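Local coordinates for protein dual function macrocyclase-peptidase POPB (Galerina marginata, PDB 5N4B) that cleaves peptide bonds after proline and joins peptide ends into macrocycles during biosynthesis of the amanitin toxins, at residues 61-66 and 716-721; 108-113 and 130-135; 150-155 and 210-215; 648-653 and 683-688. The protein carries 1 engineered substitution. All coordinates share one frame; numbering follows the deposited sequence. Where two conformers were deposited one is given.

Contact 1: residues 61-66 and 716-721; sequences SYLDQN and WGFIAR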
loop_
_atom_site.group_PDB
_atom_site.type_symbol
_atom_site.label_atom_id
_atom_site.label_comp_id
_atom_site.label_asym_id
_atom_site.label_seq_id
_atom_site.Cartn_x
_atom_site.Cartn_y
_atom_site.Cartn_z
ATOM N N SER A 61 -10.212 -21.969 18.609
ATOM C CA SER A 61 -11.258 -22.624 19.384
ATOM C C SER A 61 -12.476 -21.696 19.524
ATOM O O SER A 61 -13.633 -22.144 19.499
ATOM C CB SER A 61 -10.726 -23.067 20.747
ATOM O OG SER A 61 -11.780 -23.561 21.555
ATOM N N TYR A 62 -12.251 -20.407 19.745
ATOM C CA TYR A 62 -13.357 -19.469 19.862
ATOM C C TYR A 62 -14.106 -19.356 18.539
ATOM O O TYR A 62 -15.340 -19.456 18.508
ATOM C CB TYR A 62 -12.864 -18.084 20.295
ATOM C CG TYR A 62 -13.985 -17.137 20.582
ATOM C CD1 TYR A 62 -14.671 -17.243 21.747
ATOM C CD2 TYR A 62 -14.369 -16.149 19.708
ATOM C CE1 TYR A 62 -15.705 -16.425 22.060
ATOM C CE2 TYR A 62 -15.464 -15.332 20.014
ATOM C CZ TYR A 62 -16.111 -15.488 21.191
ATOM O OH TYR A 62 -17.188 -14.669 21.552
ATOM N N LEU A 63 -13.382 -19.155 17.452
ATOM C CA LEU A 63 -14.002 -19.056 16.138
ATOM C C LEU A 63 -14.786 -20.320 15.775
ATOM O O LEU A 63 -15.820 -20.224 15.098
ATOM C CB LEU A 63 -12.921 -18.726 15.094
ATOM C CG LEU A 63 -12.224 -17.349 15.318
ATOM C CD1 LEU A 63 -10.938 -17.314 14.480
ATOM C CD2 LEU A 63 -13.135 -16.205 15.019
ATOM N N ASP A 64 -14.289 -21.495 16.196
ATOM C CA ASP A 64 -14.979 -22.769 15.934
ATOM C C ASP A 64 -16.372 -22.816 16.514
ATOM O O ASP A 64 -17.197 -23.607 16.023
ATOM C CB ASP A 64 -14.207 -23.928 16.587
ATOM C CG ASP A 64 -12.941 -24.337 15.861
ATOM O OD1 ASP A 64 -12.757 -23.953 14.697
ATOM O OD2 ASP A 64 -12.116 -25.076 16.494
ATOM N N GLN A 65 -16.674 -22.011 17.522
ATOM C CA GLN A 65 -18.008 -21.936 18.123
ATOM C C GLN A 65 -19.021 -21.239 17.224
ATOM O O GLN A 65 -20.222 -21.392 17.458
ATOM C CB GLN A 65 -17.969 -21.184 19.457
ATOM C CG GLN A 65 -17.029 -21.789 20.507
ATOM C CD GLN A 65 -16.915 -20.925 21.785
ATOM O OE1 GLN A 65 -15.954 -21.077 22.545
ATOM N NE2 GLN A 65 -17.886 -20.027 22.019
ATOM N N ASN A 66 -18.583 -20.537 16.192
ATOM C CA ASN A 66 -19.412 -19.646 15.379
ATOM C C ASN A 66 -19.654 -20.326 14.024
ATOM O O ASN A 66 -18.806 -20.261 13.131
ATOM C CB ASN A 66 -18.678 -18.329 15.222
ATOM C CG ASN A 66 -19.474 -17.306 14.435
ATOM O OD1 ASN A 66 -20.507 -17.654 13.838
ATOM N ND2 ASN A 66 -19.029 -16.075 14.448
ATOM N N TRP A 716 -14.525 -11.035 9.625
ATOM C CA TRP A 716 -15.844 -10.424 9.542
ATOM C C TRP A 716 -16.859 -11.229 10.344
ATOM O O TRP A 716 -17.798 -10.659 10.913
ATOM C CB TRP A 716 -16.277 -10.241 8.079
ATOM C CG TRP A 716 -15.365 -9.350 7.296
ATOM C CD1 TRP A 716 -14.693 -9.669 6.141
ATOM C CD2 TRP A 716 -14.992 -8.004 7.616
ATOM N NE1 TRP A 716 -13.942 -8.600 5.727
ATOM C CE2 TRP A 716 -14.084 -7.573 6.623
ATOM C CE3 TRP A 716 -15.334 -7.130 8.647
ATOM C CZ2 TRP A 716 -13.524 -6.294 6.620
ATOM C CZ3 TRP A 716 -14.774 -5.864 8.650
ATOM C CH2 TRP A 716 -13.887 -5.453 7.644
ATOM N N GLY A 717 -16.673 -12.539 10.433
ATOM C CA GLY A 717 -17.541 -13.342 11.299
ATOM C C GLY A 717 -17.343 -13.029 12.769
ATOM O O GLY A 717 -18.312 -12.961 13.543
ATOM N N PHE A 718 -16.101 -12.806 13.158
ATOM C CA PHE A 718 -15.811 -12.400 14.535
ATOM C C PHE A 718 -16.515 -11.096 14.847
ATOM O O PHE A 718 -17.148 -10.945 15.891
ATOM C CB PHE A 718 -14.310 -12.294 14.752
ATOM C CG PHE A 718 -13.923 -11.797 16.133
ATOM C CD1 PHE A 718 -13.732 -12.725 17.136
ATOM C CD2 PHE A 718 -13.741 -10.474 16.386
ATOM C CE1 PHE A 718 -13.391 -12.337 18.437
ATOM C CE2 PHE A 718 -13.391 -10.058 17.678
ATOM C CZ PHE A 718 -13.209 -10.986 18.679
ATOM N N ILE A 719 -16.385 -10.130 13.948
ATOM C CA ILE A 719 -17.030 -8.850 14.149
ATOM C C ILE A 719 -18.537 -9.038 14.232
ATOM O O ILE A 719 -19.199 -8.478 15.109
ATOM C CB ILE A 719 -16.626 -7.865 13.047
ATOM C CG1 ILE A 719 -15.189 -7.369 13.256
ATOM C CG2 ILE A 719 -17.602 -6.686 13.013
ATOM C CD1 ILE A 719 -14.613 -6.641 12.095
ATOM N N ALA A 720 -19.124 -9.801 13.302
ATOM C CA ALA A 720 -20.577 -9.953 13.287
ATOM C C ALA A 720 -21.091 -10.543 14.589
ATOM O O ALA A 720 -22.070 -10.046 15.174
ATOM C CB ALA A 720 -21.028 -10.821 12.118
ATOM N N ARG A 721 -20.436 -11.585 15.080
ATOM C CA ARG A 721 -20.871 -12.197 16.343
ATOM C C ARG A 721 -20.683 -11.230 17.506
ATOM O O ARG A 721 -21.570 -11.103 18.358
ATOM C CB ARG A 721 -20.120 -13.503 16.594
ATOM C CG ARG A 721 -20.468 -14.056 17.947
ATOM C CD ARG A 721 -20.380 -15.538 18.045
ATOM N NE ARG A 721 -21.443 -16.161 17.262
ATOM C CZ ARG A 721 -21.758 -17.438 17.383
ATOM N NH1 ARG A 721 -22.713 -17.971 16.625
ATOM N NH2 ARG A 721 -21.092 -18.180 18.257
HETATM O O HOH W 1 -22.856 -20.700 15.751
HETATM O O HOH W 2 -20.616 -14.445 12.757
#
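Arg721 lays its guanidinium against the side-chain amide of Asn66, the two planes only 10° apart and stacked, with Asn66 CG 3.6 Å above the guanidinium plane and offset toward its rim. The two side chains slide past each other in opposite directions, and the bend of Arg721 at chi3 (-69°) turns its flat end over the amide. At the tip of the arginine, Arg721 NH2 makes a weak hydrogen bond of 3.4 Å to the backbone O of Gln65, while NH1 reaches the same carbonyl through a water. A second water accepts from Asn66 ND2 and donates to Gly717 O. Without a side chain, Gly717 lets its backbone face the asparagine amide directly.

This is where the end of helix 46-64, in the N-terminal part of the chain, meets helix 705-722 of the C-terminal alpha/beta-hydrolase domain. Deeper in, the contact turns apolar: Leu63 brings CD2 to the edge of the Phe718 ring, 4.1 Å from Phe718 CB, and Tyr62 CE2 lies 4.0 Å from Phe718 CE1.

Further out, Asn66 OD1 accepts from the backbone N of Asp68, a cap that fits asparagine to the turn before helix 68-80 and helps fix the amide. Trp7 meets the Tyr62 ring edge-to-face, and its backbone N is held by Gln65 OE1.

Contact 2: residues 108-113 and 130-135; sequences SVLYRS and DVFFDP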
loop_
_atom_site.group_PDB
_atom_site.type_symbol
_atom_site.label_atom_id
_atom_site.label_comp_id
_atom_site.label_asym_id
_atom_site.label_seq_id
_atom_site.Cartn_x
_atom_site.Cartn_y
_atom_site.Cartn_z
ATOM N N SER A 108 -1.975 -13.281 -10.648
ATOM C CA SER A 108 -2.500 -13.051 -11.973
ATOM C C SER A 108 -1.410 -13.326 -13.008
ATOM O O SER A 108 -0.216 -13.284 -12.719
ATOM C CB SER A 108 -3.039 -11.638 -12.109
ATOM O OG SER A 108 -4.071 -11.488 -11.153
ATOM N N VAL A 109 -1.849 -13.600 -14.228
ATOM C CA VAL A 109 -0.995 -14.095 -15.304
ATOM C C VAL A 109 -0.859 -13.034 -16.387
ATOM O O VAL A 109 -1.843 -12.419 -16.792
ATOM C CB VAL A 109 -1.579 -15.387 -15.898
ATOM C CG1 VAL A 109 -0.749 -15.897 -17.034
ATOM C CG2 VAL A 109 -1.680 -16.428 -14.764
ATOM N N LEU A 110 0.369 -12.832 -16.856
ATOM C CA LEU A 110 0.653 -11.847 -17.885
ATOM C C LEU A 110 0.418 -12.475 -19.254
ATOM O O LEU A 110 1.115 -13.419 -19.655
ATOM C CB LEU A 110 2.078 -11.328 -17.743
ATOM C CG LEU A 110 2.553 -10.138 -18.545
ATOM C CD1 LEU A 110 1.560 -8.956 -18.421
ATOM C CD2 LEU A 110 3.958 -9.720 -18.104
ATOM N N TYR A 111 -0.501 -11.902 -19.998
ATOM C CA TYR A 111 -0.898 -12.312 -21.340
ATOM C C TYR A 111 -0.322 -11.380 -22.390
ATOM O O TYR A 111 -0.087 -10.200 -22.126
ATOM C CB TYR A 111 -2.434 -12.272 -21.464
ATOM C CG TYR A 111 -3.116 -13.577 -21.073
ATOM C CD1 TYR A 111 -3.008 -14.092 -19.812
ATOM C CD2 TYR A 111 -3.827 -14.292 -21.971
ATOM C CE1 TYR A 111 -3.591 -15.316 -19.454
ATOM C CE2 TYR A 111 -4.435 -15.496 -21.617
ATOM C CZ TYR A 111 -4.283 -15.995 -20.356
ATOM O OH TYR A 111 -4.859 -17.218 -20.037
ATOM N N ARG A 112 -0.147 -11.957 -23.520
ATOM C CA ARG A 112 0.278 -11.164 -24.816
ATOM C C ARG A 112 -0.674 -11.399 -25.976
ATOM O O ARG A 112 -1.153 -12.484 -26.242
ATOM C CB ARG A 112 1.555 -11.888 -25.290
ATOM C CG ARG A 112 2.172 -11.377 -26.610
ATOM C CD ARG A 112 3.464 -12.127 -27.019
ATOM N NE ARG A 112 4.019 -11.599 -28.294
ATOM C CZ ARG A 112 3.655 -11.995 -29.530
ATOM N NH1 ARG A 112 4.295 -11.540 -30.616
ATOM N NH2 ARG A 112 2.662 -12.845 -29.686
ATOM N N SER A 113 -1.026 -10.318 -26.604
ATOM C CA SER A 113 -1.988 -10.411 -27.687
ATOM C C SER A 113 -1.473 -11.325 -28.793
ATOM O O SER A 113 -0.295 -11.311 -29.135
ATOM C CB SER A 113 -2.328 -9.016 -28.249
ATOM O OG SER A 113 -1.200 -8.348 -28.795
ATOM N N ASP A 130 -2.363 -15.054 -25.504
ATOM C CA ASP A 130 -1.729 -16.273 -25.020
ATOM C C ASP A 130 -0.925 -15.915 -23.771
ATOM O O ASP A 130 -0.529 -14.762 -23.559
ATOM C CB ASP A 130 -0.704 -16.865 -26.031
ATOM C CG ASP A 130 -1.235 -17.029 -27.469
ATOM O OD1 ASP A 130 -2.250 -17.688 -27.609
ATOM O OD2 ASP A 130 -0.609 -16.477 -28.423
ATOM N N VAL A 131 -0.644 -16.892 -22.917
ATOM C CA VAL A 131 0.193 -16.662 -21.749
ATOM C C VAL A 131 1.574 -16.252 -22.204
ATOM O O VAL A 131 2.195 -16.917 -23.043
ATOM C CB VAL A 131 0.248 -17.920 -20.865
ATOM C CG1 VAL A 131 1.275 -17.777 -19.758
ATOM C CG2 VAL A 131 -1.131 -18.278 -20.324
ATOM N N PHE A 132 2.102 -15.188 -21.597
ATOM C CA PHE A 132 3.507 -14.825 -21.682
ATOM C C PHE A 132 4.254 -15.175 -20.403
ATOM O O PHE A 132 5.328 -15.791 -20.455
ATOM C CB PHE A 132 3.736 -13.330 -22.056
ATOM C CG PHE A 132 5.109 -12.884 -21.801
ATOM C CD1 PHE A 132 6.163 -13.505 -22.425
ATOM C CD2 PHE A 132 5.414 -11.923 -20.849
ATOM C CE1 PHE A 132 7.440 -13.187 -22.116
ATOM C CE2 PHE A 132 6.672 -11.603 -20.550
ATOM C CZ PHE A 132 7.710 -12.197 -21.174
ATOM N N PHE A 133 3.710 -14.830 -19.242
ATOM C CA PHE A 133 4.449 -15.037 -18.002
ATOM C C PHE A 133 3.465 -15.373 -16.907
ATOM O O PHE A 133 2.654 -14.518 -16.495
ATOM C CB PHE A 133 5.290 -13.803 -17.629
ATOM C CG PHE A 133 6.156 -13.999 -16.429
ATOM C CD1 PHE A 133 7.395 -14.605 -16.567
ATOM C CD2 PHE A 133 5.750 -13.627 -15.173
ATOM C CE1 PHE A 133 8.234 -14.812 -15.487
ATOM C CE2 PHE A 133 6.632 -13.857 -14.076
ATOM C CZ PHE A 133 7.839 -14.475 -14.280
ATOM N N ASP A 134 3.519 -16.617 -16.440
ATOM C CA ASP A 134 2.638 -17.121 -15.382
ATOM C C ASP A 134 3.440 -17.220 -14.089
ATOM O O ASP A 134 4.204 -18.182 -13.903
ATOM C CB ASP A 134 2.053 -18.479 -15.761
ATOM C CG ASP A 134 1.090 -19.012 -14.730
ATOM O OD1 ASP A 134 1.027 -18.417 -13.638
ATOM O OD2 ASP A 134 0.405 -20.024 -15.015
ATOM N N PRO A 135 3.341 -16.258 -13.178
ATOM C CA PRO A 135 4.185 -16.332 -11.980
ATOM C C PRO A 135 3.859 -17.521 -11.106
ATOM O O PRO A 135 4.673 -17.878 -10.229
ATOM C CB PRO A 135 3.905 -15.009 -11.266
ATOM C CG PRO A 135 2.964 -14.286 -11.997
ATOM C CD PRO A 135 2.478 -15.078 -13.179
HETATM O O HOH W 3 0.588 -14.247 -27.721
#
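Leu110 sits opposite a classic beta bulge, Phe132 and Phe133 both facing it across the antiparallel pair formed by the third and fourth strands, 109-113 and the outermost 129-133, of a four-stranded propeller blade. Leu110 O accepts two N-H groups, from Phe132 N at 2.8 Å and Phe133 N at 3.0 Å, both in the carbonyl plane. Leu110 N in turn donates to Phe133 O. Past the bulge the register has moved by one residue, and Arg112 pairs with Asp130 through two backbone bonds; that from Arg112 N to Asp130 O is nearly straight, at 176°.

The tightly packed side is apolar. The Leu110 and Phe132 side chains run alongside each other in one direction, and the branched leucine puts a methyl, Leu110 CD2, at the ring edge, 3.8 Å from Phe132 CD2. Leu110 also packs on an apolar side chain of the bound peptide. On the other face, Val131 CG2 touches Tyr111 CZ at 3.9 Å, while the tyrosine hydroxyl is hydrogen-bonded to Asp126.

The looser side lies at Arg112 and Asp130, both partly exposed. Their charged ends do not touch: Asp130 OD1 forms a salt bridge with Lys114, and the extended Arg112, which has two conformers, carries its guanidinium past the strand. Between their backbones the pairing holds, Asp130 N donating to Arg112 O at 2.9 Å.

Contact 3: residues 150-155 and 210-215; sequences KFSPDG and KDSKGF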
loop_
_atom_site.group_PDB
_atom_site.type_symbol
_atom_site.label_atom_id
_atom_site.label_comp_id
_atom_site.label_asym_id
_atom_site.label_seq_id
_atom_site.Cartn_x
_atom_site.Cartn_y
_atom_site.Cartn_z
ATOM N N LYS A 150 9.050 -5.265 -15.133
ATOM C CA LYS A 150 9.251 -4.122 -16.034
ATOM C C LYS A 150 9.814 -4.618 -17.354
ATOM O O LYS A 150 10.912 -5.194 -17.389
ATOM C CB LYS A 150 10.208 -3.089 -15.395
ATOM C CG LYS A 150 10.149 -1.707 -16.047
ATOM C CD LYS A 150 8.850 -0.998 -15.588
ATOM C CE LYS A 150 8.791 0.442 -15.793
ATOM N NZ LYS A 150 9.783 1.187 -14.928
ATOM N N PHE A 151 9.102 -4.345 -18.447
ATOM C CA PHE A 151 9.613 -4.588 -19.791
ATOM C C PHE A 151 10.601 -3.495 -20.177
ATOM O O PHE A 151 10.450 -2.322 -19.827
ATOM C CB PHE A 151 8.478 -4.555 -20.799
ATOM C CG PHE A 151 7.595 -5.773 -20.793
ATOM C CD1 PHE A 151 7.960 -6.956 -21.403
ATOM C CD2 PHE A 151 6.357 -5.687 -20.195
ATOM C CE1 PHE A 151 7.104 -8.049 -21.426
ATOM C CE2 PHE A 151 5.495 -6.805 -20.259
ATOM C CZ PHE A 151 5.903 -7.968 -20.860
ATOM N N SER A 152 11.578 -3.879 -20.995
ATOM C CA SER A 152 12.495 -2.909 -21.561
ATOM C C SER A 152 11.770 -2.009 -22.566
ATOM O O SER A 152 10.758 -2.400 -23.164
ATOM C CB SER A 152 13.675 -3.587 -22.228
ATOM O OG SER A 152 13.262 -4.457 -23.262
ATOM N N PRO A 153 12.294 -0.796 -22.769
ATOM C CA PRO A 153 11.654 0.142 -23.685
ATOM C C PRO A 153 11.526 -0.400 -25.087
ATOM O O PRO A 153 10.550 -0.124 -25.777
ATOM C CB PRO A 153 12.578 1.369 -23.602
ATOM C CG PRO A 153 13.255 1.276 -22.354
ATOM C CD PRO A 153 13.360 -0.163 -21.978
ATOM N N ASP A 154 12.486 -1.212 -25.548
ATOM C CA ASP A 154 12.432 -1.784 -26.891
ATOM C C ASP A 154 11.552 -3.012 -26.982
ATOM O O ASP A 154 11.419 -3.563 -28.085
ATOM C CB ASP A 154 13.843 -2.036 -27.419
ATOM C CG ASP A 154 14.601 -3.136 -26.721
ATOM O OD1 ASP A 154 14.037 -3.787 -25.849
ATOM O OD2 ASP A 154 15.793 -3.379 -27.110
ATOM N N GLY A 155 10.986 -3.466 -25.873
ATOM C CA GLY A 155 10.085 -4.586 -25.902
ATOM C C GLY A 155 10.750 -5.925 -26.027
ATOM O O GLY A 155 10.029 -6.918 -26.211
ATOM N N LYS A 210 16.974 3.945 -21.641
ATOM C CA LYS A 210 16.174 4.033 -22.849
ATOM C C LYS A 210 16.831 3.375 -24.053
ATOM O O LYS A 210 16.163 3.173 -25.078
ATOM C CB LYS A 210 15.764 5.475 -23.131
ATOM C CG LYS A 210 14.450 5.922 -22.554
ATOM C CD LYS A 210 14.198 5.469 -21.149
ATOM C CE LYS A 210 12.841 6.055 -20.660
ATOM N NZ LYS A 210 12.464 5.660 -19.260
ATOM N N ASP A 211 18.101 2.998 -23.929
ATOM C CA ASP A 211 18.778 2.161 -24.900
ATOM C C ASP A 211 18.511 0.664 -24.712
ATOM O O ASP A 211 19.038 -0.149 -25.476
ATOM C CB ASP A 211 20.283 2.471 -24.856
ATOM C CG ASP A 211 20.899 2.221 -23.463
ATOM O OD1 ASP A 211 20.258 1.522 -22.651
ATOM O OD2 ASP A 211 21.994 2.790 -23.152
ATOM N N SER A 212 17.735 0.302 -23.683
ATOM C CA SER A 212 17.369 -1.077 -23.367
ATOM C C SER A 212 18.550 -1.977 -23.068
ATOM O O SER A 212 18.417 -3.212 -23.084
ATOM C CB SER A 212 16.501 -1.703 -24.451
ATOM O OG SER A 212 15.250 -1.030 -24.598
ATOM N N LYS A 213 19.685 -1.402 -22.694
ATOM C CA LYS A 213 20.852 -2.232 -22.431
ATOM C C LYS A 213 20.867 -2.782 -21.016
ATOM O O LYS A 213 21.599 -3.729 -20.732
ATOM C CB LYS A 213 22.129 -1.396 -22.655
ATOM C CG LYS A 213 22.335 -0.933 -24.088
ATOM C CD LYS A 213 23.640 -0.165 -24.194
ATOM C CE LYS A 213 24.018 0.151 -25.644
ATOM N NZ LYS A 213 25.142 1.154 -25.629
ATOM N N GLY A 214 20.104 -2.181 -20.119
ATOM C CA GLY A 214 20.189 -2.559 -18.721
ATOM C C GLY A 214 19.195 -1.746 -17.924
ATOM O O GLY A 214 18.470 -0.904 -18.461
ATOM N N PHE A 215 19.240 -1.959 -16.619
ATOM C CA PHE A 215 18.329 -1.287 -15.724
ATOM C C PHE A 215 18.955 -0.959 -14.392
ATOM O O PHE A 215 19.882 -1.613 -13.917
ATOM C CB PHE A 215 17.047 -2.116 -15.492
ATOM C CG PHE A 215 17.289 -3.524 -15.040
ATOM C CD1 PHE A 215 17.526 -3.799 -13.704
ATOM C CD2 PHE A 215 17.268 -4.571 -15.940
ATOM C CE1 PHE A 215 17.768 -5.117 -13.275
ATOM C CE2 PHE A 215 17.519 -5.865 -15.506
ATOM C CZ PHE A 215 17.786 -6.116 -14.184
HETATM O O HOH W 4 17.617 -4.586 -25.928
#
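Ser212 pushes its hydroxyl against Pro153 and Asp154, at the type I beta turn that runs from Ser152 to Gly155 and links the first two strands of one propeller blade; Ser212 itself belongs to the turn between strands 207-208 and 214-219 of the next. Ser212 OG accepts a hydrogen bond from Asp154 N at 2.9 Å, with an angle of 144° at the hydrogen. The small serine can come this close: Ser212 OG also lies 3.3 Å from Pro153 CD, and Ser212 CB packs against the aspartate carboxylate, 3.3 Å from Asp154 CG. Proline, with no N-H to offer, presents ring carbons to the neighbouring blade, and Pro153 CG rests 4.0 Å from Lys210 CA.

Within the turn, Ser152 OG donates to Asp154 OD1 at 2.8 Å, nearly along the C-O axis. Both side chains take the crowded position between backbone N and carbonyl carbon (chi1 59° and 69°), which folds them back over the turn. Gly155, at positive phi, closes it by donating its N-H to Ser152 O. Trp208 packs on Ser152 and Pro153, adding to the blade-to-blade seam. A water links the two segments unevenly, with a short bond to Asp154 OD2 (2.5 Å) and a long one to Ser212 O (3.3 Å).

Contact 4: residues 648-653 and 683-688; sequences DKVMPA and QNPHPL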
loop_
_atom_site.group_PDB
_atom_site.type_symbol
_atom_site.label_atom_id
_atom_site.label_comp_id
_atom_site.label_asym_id
_atom_site.label_seq_id
_atom_site.Cartn_x
_atom_site.Cartn_y
_atom_site.Cartn_z
ATOM N N ASP A 648 -9.293 -0.752 34.512
ATOM C CA ASP A 648 -10.647 -0.365 34.903
ATOM C C ASP A 648 -11.585 -0.083 33.736
ATOM O O ASP A 648 -12.669 0.467 33.973
ATOM C CB ASP A 648 -10.608 0.821 35.876
ATOM C CG ASP A 648 -10.065 2.076 35.267
ATOM O OD1 ASP A 648 -9.557 2.057 34.098
ATOM O OD2 ASP A 648 -10.025 3.114 36.023
ATOM N N LYS A 649 -11.182 -0.360 32.487
ATOM C CA LYS A 649 -12.037 -0.096 31.330
ATOM C C LYS A 649 -12.354 -1.407 30.618
ATOM O O LYS A 649 -11.438 -2.159 30.271
ATOM C CB LYS A 649 -11.334 0.867 30.368
ATOM C CG LYS A 649 -12.129 1.305 29.190
ATOM C CD LYS A 649 -11.347 2.227 28.211
ATOM C CE LYS A 649 -11.147 3.595 28.755
ATOM N NZ LYS A 649 -10.554 4.462 27.724
ATOM N N VAL A 650 -13.638 -1.642 30.339
ATOM C CA VAL A 650 -14.037 -2.795 29.539
ATOM C C VAL A 650 -13.566 -2.569 28.105
ATOM O O VAL A 650 -13.814 -1.503 27.518
ATOM C CB VAL A 650 -15.551 -3.013 29.624
ATOM C CG1 VAL A 650 -15.998 -4.071 28.638
ATOM C CG2 VAL A 650 -15.977 -3.434 31.044
ATOM N N MET A 651 -12.865 -3.563 27.541
ATOM C CA MET A 651 -12.408 -3.540 26.160
ATOM C C MET A 651 -13.425 -4.217 25.253
ATOM O O MET A 651 -14.021 -5.223 25.632
ATOM C CB MET A 651 -11.062 -4.251 26.013
ATOM C CG MET A 651 -9.884 -3.532 26.605
ATOM S SD MET A 651 -9.472 -1.996 25.689
ATOM C CE MET A 651 -10.084 -0.963 26.969
ATOM N N PRO A 652 -13.617 -3.716 24.030
ATOM C CA PRO A 652 -14.433 -4.449 23.068
ATOM C C PRO A 652 -13.795 -5.777 22.727
ATOM O O PRO A 652 -12.586 -5.953 22.827
ATOM C CB PRO A 652 -14.424 -3.536 21.824
ATOM C CG PRO A 652 -13.134 -2.824 21.920
ATOM C CD PRO A 652 -12.919 -2.588 23.416
ATOM N N ALA A 653 -14.637 -6.684 22.225
ATOM C CA ALA A 653 -14.124 -7.908 21.606
ATOM C C ALA A 653 -13.062 -7.543 20.584
ATOM O O ALA A 653 -13.312 -6.717 19.709
ATOM C CB ALA A 653 -15.247 -8.664 20.896
ATOM N N GLN A 683 -10.423 -10.749 33.154
ATOM C CA GLN A 683 -11.836 -11.074 33.250
ATOM C C GLN A 683 -12.689 -10.224 32.332
ATOM O O GLN A 683 -13.904 -10.152 32.480
ATOM C CB GLN A 683 -12.322 -10.956 34.692
ATOM C CG GLN A 683 -11.455 -11.735 35.691
ATOM C CD GLN A 683 -11.381 -13.208 35.402
ATOM O OE1 GLN A 683 -12.369 -13.818 35.015
ATOM N NE2 GLN A 683 -10.206 -13.796 35.643
ATOM N N ASN A 684 -12.079 -9.622 31.315
ATOM C CA ASN A 684 -12.868 -8.826 30.396
ATOM C C ASN A 684 -14.036 -9.654 29.853
ATOM O O ASN A 684 -13.843 -10.819 29.489
ATOM C CB ASN A 684 -11.980 -8.392 29.224
ATOM C CG ASN A 684 -12.533 -7.213 28.477
ATOM O OD1 ASN A 684 -12.604 -6.069 28.995
ATOM N ND2 ASN A 684 -12.994 -7.461 27.243
ATOM N N PRO A 685 -15.216 -9.065 29.692
ATOM C CA PRO A 685 -16.377 -9.863 29.266
ATOM C C PRO A 685 -16.342 -10.292 27.823
ATOM O O PRO A 685 -17.072 -11.215 27.447
ATOM C CB PRO A 685 -17.549 -8.916 29.494
ATOM C CG PRO A 685 -16.962 -7.564 29.597
ATOM C CD PRO A 685 -15.601 -7.727 30.153
ATOM N N HIS A 686 -15.502 -9.645 27.018
ATOM C CA HIS A 686 -15.389 -9.887 25.593
ATOM C C HIS A 686 -14.026 -10.452 25.296
ATOM O O HIS A 686 -13.051 -10.065 25.952
ATOM C CB HIS A 686 -15.582 -8.574 24.834
ATOM C CG HIS A 686 -16.798 -7.837 25.299
ATOM N ND1 HIS A 686 -16.814 -6.501 25.630
ATOM C CD2 HIS A 686 -18.056 -8.283 25.447
ATOM C CE1 HIS A 686 -18.043 -6.168 26.018
ATOM N NE2 HIS A 686 -18.812 -7.232 25.911
ATOM N N PRO A 687 -13.930 -11.411 24.386
ATOM C CA PRO A 687 -12.649 -12.074 24.162
ATOM C C PRO A 687 -11.618 -11.135 23.574
ATOM O O PRO A 687 -11.915 -10.289 22.724
ATOM C CB PRO A 687 -13.003 -13.199 23.177
ATOM C CG PRO A 687 -14.176 -12.666 22.421
ATOM C CD PRO A 687 -14.977 -11.968 23.526
ATOM N N LEU A 688 -10.388 -11.319 24.033
ATOM C CA LEU A 688 -9.205 -10.583 23.582
ATOM C C LEU A 688 -8.263 -11.640 23.020
ATOM O O LEU A 688 -7.589 -12.347 23.774
ATOM C CB LEU A 688 -8.582 -9.778 24.714
ATOM C CG LEU A 688 -9.616 -8.871 25.417
ATOM C CD1 LEU A 688 -9.013 -8.211 26.645
ATOM C CD2 LEU A 688 -10.152 -7.779 24.544
#
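The loops leading into two parallel neighbours of the central hydrolase sheet, strands 653-659 and 688-693, are joined here mainly through Asn684 and Met651. The asparagine amide grips the methionine backbone at two points: Asn684 OD1 accepts from Met651 N at 2.9 Å, and Asn684 ND2 donates to Met651 O at 2.9 Å, almost straight at 174°. A carboxamide suits this place because it offers an acceptor and a donor side by side. The second hydrogen of Asn684 ND2 goes to His686 O, 2.9 Å away, so that both N-H groups are used and the amide is held against rotation.

Met651 O also accepts from His686 ND1 at 3.1 Å, lying near the plane of the imidazole. Of its two donors, one comes from above the carbonyl plane and the other from below. Before the edge strand 688-693 of the alpha/beta-hydrolase fold begins, the loop thus folds back around its own asparagine as well as onto its neighbour.

Apolar groups fill in around these bonds. Pro685 CG stands over the centre of the His686 ring and meets Val650 CG1 at 3.7 Å. At the inner end, Leu688 CD2 packs on Met651 CB at 3.9 Å, with Leu677 and Ile674 of helix 668-680 lying against Met651 and Leu688 respectively.

In the fold
The contacts fall into two groups, one in each half of the enzyme. Contacts 1 and 4 lie on the hydrolase side, their centres 16 Å apart, and touch where Pro687 packs on Tyr62 and Phe718, and Phe718 on Ala653. Contacts 2 and 3 belong to the propeller, 19 Å apart, and meet where Phe151 packs on Leu110 and Phe132; strands 129-133 and 144-151 follow each other in successive blades. The centres of contacts 1 and 3 are about 51 Å apart. Along the chain, contacts 2, 3 and 4 follow in that order within the span of contact 1, which joins helix 46-64, before the propeller, to helix 705-722 near the C-terminus, so that both chain ends build the hydrolase side.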